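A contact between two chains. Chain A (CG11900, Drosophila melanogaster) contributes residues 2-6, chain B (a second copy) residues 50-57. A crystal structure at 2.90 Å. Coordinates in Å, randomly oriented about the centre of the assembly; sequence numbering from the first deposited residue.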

# COMPACT_ATOMS: atom_id res chain seq x y z
N ALA A 2 8.08 18.36 -7.45
CA ALA A 2 8.32 18.21 -8.92
C ALA A 2 8.27 16.74 -9.33
O ALA A 2 8.37 16.42 -10.52
CB ALA A 2 9.67 18.83 -9.29
N THR A 3 8.11 15.84 -8.37
CA THR A 3 8.05 14.42 -8.66
C THR A 3 6.70 13.79 -8.32
O THR A 3 5.91 14.35 -7.56
CB THR A 3 9.12 13.64 -7.90
OG1 THR A 3 8.71 13.44 -6.54
CG2 THR A 3 10.43 14.41 -7.91
N TYR A 4 6.47 12.60 -8.88
CA TYR A 4 5.22 11.87 -8.66
C TYR A 4 5.39 10.47 -9.19
O TYR A 4 6.11 10.24 -10.17
CB TYR A 4 4.07 12.53 -9.40
CG TYR A 4 4.27 12.60 -10.90
CD1 TYR A 4 5.20 13.49 -11.45
CD2 TYR A 4 3.57 11.75 -11.76
CE1 TYR A 4 5.43 13.54 -12.82
CE2 TYR A 4 3.80 11.78 -13.14
CZ TYR A 4 4.73 12.68 -13.66
OH TYR A 4 4.96 12.73 -15.03
N PRO A 5 4.71 9.50 -8.56
CA PRO A 5 4.79 8.11 -8.99
C PRO A 5 4.00 7.93 -10.27
O PRO A 5 2.93 8.52 -10.44
CB PRO A 5 4.18 7.35 -7.81
CG PRO A 5 3.16 8.31 -7.31
CD PRO A 5 3.89 9.63 -7.35
N SER A 6 4.56 7.12 -11.16
CA SER A 6 3.97 6.81 -12.45
C SER A 6 2.70 5.98 -12.29
O SER A 6 2.39 5.51 -11.20
CB SER A 6 4.98 6.00 -13.28
OG SER A 6 5.22 4.72 -12.69
N ILE B 50 -3.57 11.15 -13.10
CA ILE B 50 -3.15 12.27 -12.23
C ILE B 50 -1.66 12.28 -11.92
O ILE B 50 -1.12 11.30 -11.41
CB ILE B 50 -3.89 12.28 -10.87
CG1 ILE B 50 -5.41 12.30 -11.09
CG2 ILE B 50 -3.47 13.51 -10.05
CD1 ILE B 50 -5.91 13.49 -11.89
N THR B 51 -1.00 13.41 -12.17
CA THR B 51 0.44 13.53 -11.97
C THR B 51 0.91 14.40 -10.78
O THR B 51 2.10 14.69 -10.66
CB THR B 51 1.06 14.03 -13.29
OG1 THR B 51 0.51 15.31 -13.66
CG2 THR B 51 0.74 13.04 -14.40
N ASP B 52 -0.03 14.76 -9.91
CA ASP B 52 0.19 15.59 -8.72
C ASP B 52 0.13 14.78 -7.42
O ASP B 52 -0.93 14.27 -7.05
CB ASP B 52 -0.88 16.68 -8.65
CG ASP B 52 -0.79 17.49 -7.39
OD1 ASP B 52 0.25 18.13 -7.17
OD2 ASP B 52 -1.77 17.51 -6.63
N GLU B 53 1.26 14.68 -6.73
CA GLU B 53 1.32 13.93 -5.48
C GLU B 53 0.42 14.45 -4.36
O GLU B 53 -0.10 13.66 -3.57
CB GLU B 53 2.76 13.86 -4.97
CG GLU B 53 3.54 12.75 -5.62
CD GLU B 53 4.76 12.34 -4.81
OE1 GLU B 53 5.36 11.29 -5.14
OE2 GLU B 53 5.12 13.07 -3.85
N GLY B 54 0.22 15.76 -4.29
CA GLY B 54 -0.64 16.30 -3.27
C GLY B 54 -2.02 15.65 -3.27
O GLY B 54 -2.71 15.65 -2.25
N VAL B 55 -2.42 15.09 -4.41
CA VAL B 55 -3.71 14.42 -4.59
C VAL B 55 -3.57 12.92 -4.34
O VAL B 55 -4.43 12.28 -3.74
CB VAL B 55 -4.27 14.63 -6.03
CG1 VAL B 55 -5.60 13.91 -6.22
CG2 VAL B 55 -4.44 16.11 -6.31
N LEU B 56 -2.46 12.37 -4.82
CA LEU B 56 -2.18 10.95 -4.66
C LEU B 56 -1.95 10.64 -3.18
O LEU B 56 -2.36 9.59 -2.67
CB LEU B 56 -0.97 10.56 -5.53
CG LEU B 56 -1.12 10.85 -7.03
CD1 LEU B 56 0.21 10.62 -7.73
CD2 LEU B 56 -2.21 9.98 -7.62
N MET B 57 -1.31 11.54 -2.45
CA MET B 57 -1.11 11.28 -1.04
C MET B 57 -2.40 11.60 -0.31
O MET B 57 -2.76 10.92 0.64
CB MET B 57 0.02 12.15 -0.49
CG MET B 57 1.38 11.87 -1.12
SD MET B 57 2.50 13.25 -0.85
CE MET B 57 2.61 13.25 0.96

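No hydrogen bond joins these two stretches, although several polar atoms lie close to the boundary. The contact rests on packing, and its centre is the ring of Tyr A4. The backbone carbonyl of Thr B51 sits over one face of this ring, with Thr B51 O 3.0 Å from Tyr A4 CG. That is a tight approach, and a carbonyl oxygen meeting ring carbon has no donor to bond with. The side chain of Thr B51 also lies over the ring: its CB is 3.8 Å from the centroid of the Tyr A4 ring and 23° off the ring normal, a CH-pi contact. The methyl lies beside the ring's outline, with Thr B51 CG2 3.5 Å from Tyr A4 CE2.

Glu B53 touches three consecutive residues of chain A. It begins the chain B helix, and its CA-to-CB bond points toward chain A. Its CA and that of Tyr A4 are 5.4 Å apart, the nearest such pair across the contact. The aliphatic part of the side chain packs against chain A: Glu B53 CG is 3.5 Å from Thr A3 O and 3.8 Å from Tyr A4 CB. Further out, Glu B53 OE1 lies 3.1 Å from Pro A5 CD and 3.6 Å from Tyr A4 CA. These are contacts with carbon. Both carboxylate oxygens are hydrogen-bonded elsewhere in the structure, so the buried acid is not left unsatisfied.

One turn along the helix, Leu B56 also directs its CA-to-CB bond toward chain A. Its CD1 meets Pro A5 CG at 3.8 Å, an apolar contact.

Asp B52 occupies the N-cap position. Asp B52 O accepts a hydrogen bond from Val B55 N at 3.1 Å. Its CA-to-CB bond points away from chain A. The two stretches together bury 289 Å².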